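Long-range contacts in ornithine carbamoyltransferase (PDB 3GRF), which probably catalyses carbamoyl transfer between carbamoyl phosphate and ornithine in the arginine degradation pathway of the parasite Giardia: residues 8-12 with 114-118; 51-55 with 106-110; 129-135 with 173-177; 176-180 with 205-209. All blocks are in the same frame, centred on the assembly; numbering follows the deposited sequence.

Overall arrangement
The contacts run from the carbamoyl phosphate domain into the ornithine domain. Contacts 1 and 2, centres 13 Å apart, lie in the first; helix 111-120 follows strand 103-107, and Met117 CE lies 3.7 Å from Leu108 CD1. Contact 3 joins the domains, its centre 13 Å from those of contacts 1 and 2. Contact 4 lies within the second domain, its centre 10 Å from that of contact 3; they share Tyr176 and Asp177, and Arg180 NH1 approaches Phe132 O at 2.9 Å. Contacts 2 and 4, centres 22 Å apart, do not touch. By family analogy, the loops of contacts 2 and 3 border the carbamoyl phosphate site. A nickel lies about 12 Å from Phe51's side chain.

Contact 1 (8-12 with 114-118); sequences RHLLT and MREMA
In the carbamoyl phosphate domain, the N-terminal segment 8-12 lies as an irregular strip against one side of helix 111-120. Residues 8-10 are largely extended, and at Leu11 (phi/psi -95/-24°) the chain bends. His9 and Leu11 direct their CA-to-CB bonds toward the helix, whereas Leu10 between them points away. The register sets Leu11 opposite Arg115 (CA-CA 7.7 Å) and His9 opposite Ala118 (7.1 Å), and the contact buries 231 Å². Along the helix, Met114 comes first, its chi1 t and chi2 p, with CG 4.3 Å from Leu11 CD1. Arg115 starts away from the strip, yet its CG is 3.7 Å from the same Leu11 CD1, so the aliphatic part of the arginine covers the leucine at the edge. One turn after Met114, Ala118 donates its N to Met114 O (3.0 Å) and offers a small surface to both partners: its CB is 4.0 Å from Leu11 CD2 and makes a CH-pi contact with His9, 3.7 Å from the ring centroid and nearly on the ring normal. His9 takes chi1 m, which lays its ring face on that methyl, while its ND1 is hydrogen-bonded to Cys125 N. On the other side, Leu10 pairs its backbone with strand 125-127 and packs on Val317 and Phe321 of the C-terminal helix 303-322, so the strip is held between helices and the sheet edge.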
# COMPACT_ATOMS: atom_id res chain seq x y z
N ARG A 8 -24.94 -8.21 4.56
CA ARG A 8 -24.52 -8.39 5.96
C ARG A 8 -23.23 -7.64 6.26
O ARG A 8 -22.25 -7.78 5.54
CB ARG A 8 -24.35 -9.88 6.33
CG ARG A 8 -25.64 -10.56 6.69
CD ARG A 8 -25.65 -10.96 8.15
NE ARG A 8 -25.41 -12.39 8.27
CZ ARG A 8 -24.97 -13.04 9.34
NH1 ARG A 8 -24.70 -12.43 10.49
NH2 ARG A 8 -24.81 -14.33 9.25
N HIS A 9 -23.28 -6.89 7.36
CA HIS A 9 -22.18 -6.10 7.90
C HIS A 9 -21.70 -6.73 9.20
O HIS A 9 -22.20 -7.79 9.61
CB HIS A 9 -22.66 -4.67 8.16
CG HIS A 9 -22.95 -3.93 6.83
ND1 HIS A 9 -21.93 -3.62 5.94
CD2 HIS A 9 -24.09 -3.47 6.27
CE1 HIS A 9 -22.43 -3.00 4.90
NE2 HIS A 9 -23.74 -2.89 5.07
N LEU A 10 -20.76 -6.09 9.87
CA LEU A 10 -20.24 -6.54 11.16
C LEU A 10 -19.82 -5.27 11.84
O LEU A 10 -18.66 -4.87 11.81
CB LEU A 10 -19.01 -7.49 10.99
CG LEU A 10 -18.41 -8.19 12.22
CD1 LEU A 10 -19.33 -9.30 12.73
CD2 LEU A 10 -17.03 -8.78 11.89
N LEU A 11 -20.78 -4.61 12.48
CA LEU A 11 -20.55 -3.36 13.16
C LEU A 11 -20.28 -3.61 14.66
O LEU A 11 -19.64 -2.79 15.32
CB LEU A 11 -21.74 -2.41 12.96
CG LEU A 11 -22.20 -1.93 11.56
CD1 LEU A 11 -22.50 -0.45 11.62
CD2 LEU A 11 -21.22 -2.17 10.41
N THR A 12 -20.77 -4.75 15.15
CA THR A 12 -20.51 -5.22 16.50
C THR A 12 -20.50 -6.73 16.40
O THR A 12 -20.85 -7.27 15.35
CB THR A 12 -21.55 -4.68 17.57
OG1 THR A 12 -22.84 -5.27 17.41
CG2 THR A 12 -21.73 -3.19 17.44
N MET A 114 -19.52 5.17 10.56
CA MET A 114 -19.45 3.74 10.26
C MET A 114 -20.78 3.19 9.77
O MET A 114 -20.82 2.41 8.80
CB MET A 114 -18.96 2.97 11.50
CG MET A 114 -18.70 1.50 11.25
SD MET A 114 -17.26 1.29 10.20
CE MET A 114 -17.89 0.20 8.93
N ARG A 115 -21.85 3.57 10.47
CA ARG A 115 -23.22 3.22 10.12
C ARG A 115 -23.71 3.84 8.83
O ARG A 115 -24.44 3.20 8.08
CB ARG A 115 -24.19 3.67 11.21
CG ARG A 115 -24.50 2.61 12.24
CD ARG A 115 -24.73 3.29 13.58
NE ARG A 115 -24.81 2.35 14.70
CZ ARG A 115 -25.13 2.71 15.95
NH1 ARG A 115 -25.40 3.98 16.23
NH2 ARG A 115 -25.17 1.79 16.91
N GLU A 116 -23.35 5.11 8.63
CA GLU A 116 -23.62 5.85 7.40
C GLU A 116 -23.00 5.14 6.20
O GLU A 116 -23.69 4.80 5.22
CB GLU A 116 -23.13 7.31 7.63
CG GLU A 116 -22.98 8.31 6.46
CD GLU A 116 -24.20 8.50 5.59
OE1 GLU A 116 -24.42 9.63 5.12
OE2 GLU A 116 -24.92 7.51 5.32
N MET A 117 -21.70 4.83 6.30
CA MET A 117 -20.99 4.13 5.22
C MET A 117 -21.62 2.79 4.93
O MET A 117 -21.98 2.50 3.78
CB MET A 117 -19.53 3.92 5.59
CG MET A 117 -18.73 3.30 4.47
SD MET A 117 -17.10 2.71 5.04
CE MET A 117 -16.27 4.30 5.08
N ALA A 118 -21.74 1.96 5.96
CA ALA A 118 -22.42 0.68 5.83
C ALA A 118 -23.84 0.83 5.23
O ALA A 118 -24.24 0.02 4.40
CB ALA A 118 -22.46 -0.04 7.20

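Contact 2 (51-55 with 106-110); sequences FAKPS and ARLAT
Two neighbouring strands of the parallel alpha/beta sheet, 46-51 and 103-107, end side by side here at the topological switch point, where their following helices lead to strands on opposite sides. In such folds this cleft commonly forms part of the active site; Ser55 opens a Ser-Leu-Arg-Thr-Arg sequence, consistent with the family's carbamoyl phosphate motif, and N-caps helix 56-69 through Thr58 N. Arg107 dominates the contact. It forms a parallel bridge with Phe51 (CA-CA 4.8 Å), and both side chains leave the same face of the sheet, Phe51 CD1 3.9 Å from Arg107 CB. With chi1 t, chi2 m and chi3 t, the arginine reaches along the 51-55 loop: Lys53 O lies over one face of its guanidinium, 3.5 Å from Arg107 NH1, and Ser55 CB is at its edge, 3.2 Å from NH1. Lys53 NZ comes within 4.5 Å of Arg107 NH2 but donates to Pro54 O (3.1 Å); Pro54 itself packs on Tyr76 of the second subunit. Ala52 (phi/psi -88/-13°) turns the chain out of the strand. Its CB lies 4.4 Å from Leu108 CD2, and its N donates to Arg107 O at 2.9 Å with an angle of 155°.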
# COMPACT_ATOMS: atom_id res chain seq x y z
N PHE A 51 -8.57 3.89 7.30
CA PHE A 51 -8.12 4.13 8.63
C PHE A 51 -8.12 5.62 8.82
O PHE A 51 -7.47 6.33 8.06
CB PHE A 51 -6.71 3.57 8.83
CG PHE A 51 -6.66 2.07 8.92
CD1 PHE A 51 -6.68 1.43 10.14
CD2 PHE A 51 -6.57 1.30 7.77
CE1 PHE A 51 -6.64 0.04 10.21
CE2 PHE A 51 -6.49 -0.10 7.82
CZ PHE A 51 -6.58 -0.73 9.04
N ALA A 52 -8.85 6.11 9.83
CA ALA A 52 -8.87 7.52 10.18
C ALA A 52 -7.74 7.80 11.15
O ALA A 52 -7.38 8.94 11.41
CB ALA A 52 -10.22 7.89 10.79
N LYS A 53 -7.18 6.74 11.66
CA LYS A 53 -6.04 6.78 12.57
C LYS A 53 -5.39 5.38 12.54
O LYS A 53 -6.08 4.35 12.57
CB LYS A 53 -6.49 7.23 13.97
CG LYS A 53 -5.85 6.49 15.12
CD LYS A 53 -6.04 7.20 16.45
CE LYS A 53 -5.32 6.47 17.57
NZ LYS A 53 -4.23 5.61 17.06
N PRO A 54 -4.03 5.38 12.48
CA PRO A 54 -3.25 4.14 12.41
C PRO A 54 -3.46 3.21 13.62
O PRO A 54 -3.60 3.66 14.76
CB PRO A 54 -1.77 4.58 12.42
CG PRO A 54 -1.77 5.96 11.88
CD PRO A 54 -3.21 6.35 11.70
N SER A 55 -3.47 1.91 13.30
CA SER A 55 -3.33 0.90 14.33
C SER A 55 -2.48 -0.13 13.65
O SER A 55 -2.94 -0.77 12.70
CB SER A 55 -4.67 0.27 14.72
OG SER A 55 -4.48 -0.98 15.43
N ALA A 106 -13.29 -0.45 8.03
CA ALA A 106 -13.05 0.97 8.24
C ALA A 106 -12.88 1.21 9.71
O ALA A 106 -13.57 0.60 10.54
CB ALA A 106 -14.20 1.81 7.71
N ARG A 107 -11.93 2.06 10.04
CA ARG A 107 -11.62 2.45 11.40
C ARG A 107 -11.95 3.91 11.47
O ARG A 107 -11.09 4.73 11.14
CB ARG A 107 -10.15 2.16 11.72
CG ARG A 107 -9.84 1.95 13.20
CD ARG A 107 -9.80 3.28 13.94
NE ARG A 107 -9.11 3.21 15.24
CZ ARG A 107 -8.01 2.49 15.48
NH1 ARG A 107 -7.45 1.76 14.52
NH2 ARG A 107 -7.47 2.50 16.70
N LEU A 108 -13.16 4.26 11.90
CA LEU A 108 -13.60 5.66 11.88
C LEU A 108 -13.95 6.11 13.30
O LEU A 108 -14.29 5.28 14.16
CB LEU A 108 -14.77 5.84 10.89
CG LEU A 108 -14.59 5.26 9.47
CD1 LEU A 108 -15.90 5.00 8.73
CD2 LEU A 108 -13.64 6.10 8.61
N ALA A 109 -13.84 7.41 13.56
CA ALA A 109 -14.08 7.97 14.89
C ALA A 109 -15.36 7.42 15.55
O ALA A 109 -15.27 6.67 16.55
CB ALA A 109 -14.09 9.49 14.84
N THR A 110 -16.53 7.74 14.98
CA THR A 110 -17.83 7.44 15.61
C THR A 110 -18.58 6.31 14.92
O THR A 110 -18.38 6.05 13.73
CB THR A 110 -18.75 8.66 15.61
OG1 THR A 110 -19.00 9.07 14.25
CG2 THR A 110 -18.16 9.81 16.45

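Contact 3 (129-135 with 173-177); sequences LDDFGHP and NVTYD
Side chains of the first turn of helix 173-185 hold the 129-135 loop, joining the two domains; the closest backbones are Phe132 and Asn173 (CA-CA 4.4 Å). Asp130, chi1 p, shapes the loop from within: its OD1 accepts from Phe132 N (3.0 Å), an Asx turn, and from Gly133 N (2.9 Å). Asn173, chi1 p, packs CB 3.4 Å from Phe132 N and donates ND2 to Gly133 O at 2.9 Å, although the place of ND2 is less sure. Asp177, its chi1 between wells at -124°, extends OD2 to His134 N (2.6 Å, 163°), fixing the N-cap residue of helix 135-151. His134 and Pro135 begin a His-Pro-Leu-Gln sequence that in relatives contributes to carbamoyl phosphate binding. Phe132 (chi1 t) and Tyr176 (chi1 m) bring their CD1 atoms to 4.1 Å. Around this core, Phe132 also packs on Arg115 of helix 111-120 and Val205 of helix 203-216, and makes a cation-pi contact with Arg180.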
# COMPACT_ATOMS: atom_id res chain seq x y z
N LEU A 129 -12.82 -0.62 14.35
CA LEU A 129 -12.82 -0.09 15.72
C LEU A 129 -13.55 1.24 15.66
O LEU A 129 -13.24 2.07 14.82
CB LEU A 129 -11.40 0.10 16.30
CG LEU A 129 -11.26 0.80 17.68
CD1 LEU A 129 -12.10 0.15 18.77
CD2 LEU A 129 -9.81 0.82 18.12
N ASP A 130 -14.53 1.42 16.53
CA ASP A 130 -15.17 2.73 16.70
C ASP A 130 -15.56 2.85 18.16
O ASP A 130 -15.16 2.00 18.94
CB ASP A 130 -16.36 2.93 15.74
CG ASP A 130 -17.56 2.00 16.03
OD1 ASP A 130 -17.51 1.09 16.89
OD2 ASP A 130 -18.58 2.21 15.36
N ASP A 131 -16.34 3.87 18.51
CA ASP A 131 -16.74 4.09 19.91
C ASP A 131 -17.82 3.16 20.45
O ASP A 131 -18.30 3.34 21.56
CB ASP A 131 -17.10 5.56 20.17
CG ASP A 131 -18.25 6.07 19.31
OD1 ASP A 131 -18.56 7.27 19.48
OD2 ASP A 131 -18.83 5.29 18.50
N PHE A 132 -18.19 2.14 19.67
CA PHE A 132 -19.29 1.23 20.05
C PHE A 132 -18.93 -0.27 20.00
O PHE A 132 -19.54 -1.07 20.71
CB PHE A 132 -20.53 1.52 19.20
CG PHE A 132 -21.83 1.05 19.81
CD1 PHE A 132 -22.21 1.45 21.08
CD2 PHE A 132 -22.71 0.25 19.06
CE1 PHE A 132 -23.41 1.02 21.63
CE2 PHE A 132 -23.93 -0.18 19.60
CZ PHE A 132 -24.28 0.22 20.89
N GLY A 133 -17.95 -0.64 19.18
CA GLY A 133 -17.43 -2.03 19.16
C GLY A 133 -16.03 -2.27 18.60
O GLY A 133 -15.35 -1.33 18.23
N HIS A 134 -15.63 -3.54 18.51
CA HIS A 134 -14.35 -3.95 17.94
C HIS A 134 -14.36 -5.45 17.68
O HIS A 134 -13.62 -6.19 18.32
CB HIS A 134 -13.17 -3.58 18.87
CG HIS A 134 -11.84 -3.59 18.19
ND1 HIS A 134 -10.64 -3.37 18.85
CD2 HIS A 134 -11.52 -3.83 16.89
CE1 HIS A 134 -9.64 -3.47 17.98
NE2 HIS A 134 -10.15 -3.73 16.79
N PRO A 135 -15.19 -5.88 16.72
CA PRO A 135 -15.53 -7.28 16.49
C PRO A 135 -14.38 -8.11 15.96
O PRO A 135 -14.37 -9.33 16.18
CB PRO A 135 -16.69 -7.22 15.48
CG PRO A 135 -16.59 -5.84 14.81
CD PRO A 135 -15.89 -4.95 15.80
N ASN A 173 -15.92 0.83 24.24
CA ASN A 173 -16.33 0.03 23.09
C ASN A 173 -15.80 -1.41 23.12
O ASN A 173 -16.45 -2.33 22.61
CB ASN A 173 -15.91 0.75 21.82
CG ASN A 173 -14.42 0.68 21.55
OD1 ASN A 173 -13.62 1.22 22.30
ND2 ASN A 173 -14.05 -0.01 20.48
N VAL A 174 -14.61 -1.58 23.70
CA VAL A 174 -13.99 -2.90 23.85
C VAL A 174 -14.76 -3.72 24.90
O VAL A 174 -15.06 -4.88 24.66
CB VAL A 174 -12.42 -2.81 24.08
CG1 VAL A 174 -11.86 -4.01 24.86
CG2 VAL A 174 -11.67 -2.67 22.72
N THR A 175 -15.09 -3.12 26.04
CA THR A 175 -15.90 -3.74 27.10
C THR A 175 -17.30 -4.10 26.57
O THR A 175 -17.73 -5.22 26.78
CB THR A 175 -16.05 -2.81 28.31
OG1 THR A 175 -14.78 -2.22 28.59
CG2 THR A 175 -16.55 -3.56 29.54
N TYR A 176 -17.95 -3.16 25.87
CA TYR A 176 -19.22 -3.42 25.17
C TYR A 176 -19.16 -4.67 24.33
O TYR A 176 -20.01 -5.54 24.43
CB TYR A 176 -19.62 -2.26 24.27
CG TYR A 176 -19.88 -0.97 25.04
CD1 TYR A 176 -20.11 0.22 24.37
CD2 TYR A 176 -19.85 -0.95 26.45
CE1 TYR A 176 -20.32 1.43 25.08
CE2 TYR A 176 -20.08 0.27 27.19
CZ TYR A 176 -20.31 1.43 26.49
OH TYR A 176 -20.53 2.61 27.19
N ASP A 177 -18.16 -4.75 23.48
CA ASP A 177 -18.12 -5.90 22.56
C ASP A 177 -17.72 -7.21 23.26
O ASP A 177 -18.14 -8.29 22.83
CB ASP A 177 -17.21 -5.57 21.34
CG ASP A 177 -17.92 -5.72 20.00
OD1 ASP A 177 -19.13 -5.98 19.92
OD2 ASP A 177 -17.22 -5.60 18.99

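Contact 4 (176-180 with 205-209); sequences YDLMR and VIDEC
Successive beta-alpha-beta crossovers of the Rossmann-like ornithine domain place helices 173-185 and 203-216 side by side on one face of its parallel sheet. Their segments run nearly parallel, crossing at -16° with axes 9.6 Å apart, and the register pairs Tyr176 with Val205 (CA-CA 6.3 Å) and Arg180 with Cys209 (5.6 Å). Val205 is the main bump: its side chain fills the hollow between Tyr176, Met179 and Arg180, with 86 Å² covered. Val205 CG2 sits over the tyrosine ring in a CH-pi contact, 3.8 Å from the centroid of Tyr176, while Val205 CG1 meets Met179 CE at 3.8 Å. Met179, m at chi1 and t at chi2, returns the fit by stretching across to the other helix, its CE also 4.0 Å from Ile206 CG1. One turn on, Cys209 (chi1 m) is the second bump, its SG in the notch between Met179 CB (3.8 Å) and Arg180 CG (4.1 Å). Beneath, Met179 and Cys209 rest on Ile222 of strand 221-225. A salt-bridge network of Asp177, Arg180 and Glu208 closes the groove: Arg180 NH1 holds Asp177 OD1 (2.9 Å); Glu208 OE2 is hydrogen-bonded to Ser14 OG; and Arg180 NE donates to Glu208 OE1 at 2.9 Å.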
# COMPACT_ATOMS: atom_id res chain seq x y z
N TYR A 176 -17.95 -3.16 25.87
CA TYR A 176 -19.22 -3.42 25.17
C TYR A 176 -19.16 -4.67 24.33
O TYR A 176 -20.01 -5.54 24.43
CB TYR A 176 -19.62 -2.26 24.27
CG TYR A 176 -19.88 -0.97 25.04
CD1 TYR A 176 -20.11 0.22 24.37
CD2 TYR A 176 -19.85 -0.95 26.45
CE1 TYR A 176 -20.32 1.43 25.08
CE2 TYR A 176 -20.08 0.27 27.19
CZ TYR A 176 -20.31 1.43 26.49
OH TYR A 176 -20.53 2.61 27.19
N ASP A 177 -18.16 -4.75 23.48
CA ASP A 177 -18.12 -5.90 22.56
C ASP A 177 -17.72 -7.21 23.26
O ASP A 177 -18.14 -8.29 22.83
CB ASP A 177 -17.21 -5.57 21.34
CG ASP A 177 -17.92 -5.72 20.00
OD1 ASP A 177 -19.13 -5.98 19.92
OD2 ASP A 177 -17.22 -5.60 18.99
N LEU A 178 -16.93 -7.16 24.38
CA LEU A 178 -16.58 -8.38 25.19
C LEU A 178 -17.86 -8.88 25.87
O LEU A 178 -18.12 -10.09 25.87
CB LEU A 178 -15.51 -8.03 26.25
CG LEU A 178 -14.08 -8.60 26.17
CD1 LEU A 178 -13.87 -9.45 24.91
CD2 LEU A 178 -13.05 -7.47 26.21
N MET A 179 -18.64 -7.97 26.45
CA MET A 179 -19.91 -8.34 27.07
C MET A 179 -20.80 -9.04 26.06
O MET A 179 -21.39 -10.09 26.37
CB MET A 179 -20.62 -7.09 27.60
CG MET A 179 -19.90 -6.41 28.79
SD MET A 179 -20.50 -4.70 29.03
CE MET A 179 -22.21 -4.98 29.46
N ARG A 180 -20.91 -8.48 24.85
CA ARG A 180 -21.67 -9.13 23.76
C ARG A 180 -21.13 -10.53 23.39
O ARG A 180 -21.92 -11.44 23.14
CB ARG A 180 -21.76 -8.26 22.49
CG ARG A 180 -22.55 -6.91 22.60
CD ARG A 180 -22.26 -6.01 21.39
NE ARG A 180 -22.61 -4.58 21.62
CZ ARG A 180 -21.80 -3.54 21.37
NH1 ARG A 180 -20.58 -3.73 20.91
NH2 ARG A 180 -22.21 -2.29 21.60
N VAL A 205 -26.30 -1.38 26.41
CA VAL A 205 -25.37 -2.48 26.11
C VAL A 205 -25.69 -3.68 27.02
O VAL A 205 -25.79 -4.82 26.57
CB VAL A 205 -23.88 -1.99 26.19
CG1 VAL A 205 -22.92 -3.13 26.17
CG2 VAL A 205 -23.57 -0.98 25.06
N ILE A 206 -25.92 -3.42 28.30
CA ILE A 206 -26.40 -4.43 29.26
C ILE A 206 -27.70 -5.07 28.75
O ILE A 206 -27.79 -6.31 28.64
CB ILE A 206 -26.59 -3.82 30.66
CG1 ILE A 206 -25.33 -3.10 31.12
CG2 ILE A 206 -26.95 -4.90 31.67
CD1 ILE A 206 -25.58 -2.09 32.31
N ASP A 207 -28.68 -4.24 28.36
CA ASP A 207 -29.96 -4.73 27.79
C ASP A 207 -29.80 -5.62 26.55
O ASP A 207 -30.40 -6.70 26.47
CB ASP A 207 -30.88 -3.56 27.41
CG ASP A 207 -31.38 -2.78 28.62
OD1 ASP A 207 -31.10 -3.18 29.78
OD2 ASP A 207 -32.06 -1.75 28.41
N GLU A 208 -29.01 -5.16 25.59
CA GLU A 208 -28.68 -6.02 24.43
C GLU A 208 -28.17 -7.37 24.87
O GLU A 208 -28.55 -8.42 24.31
CB GLU A 208 -27.65 -5.37 23.51
CG GLU A 208 -27.13 -6.32 22.41
CD GLU A 208 -26.32 -5.62 21.33
OE1 GLU A 208 -25.53 -4.72 21.69
OE2 GLU A 208 -26.46 -5.98 20.14
N CYS A 209 -27.25 -7.36 25.83
CA CYS A 209 -26.66 -8.63 26.25
C CYS A 209 -27.65 -9.54 26.93
O CYS A 209 -27.64 -10.77 26.71
CB CYS A 209 -25.44 -8.43 27.15
SG CYS A 209 -24.10 -7.67 26.31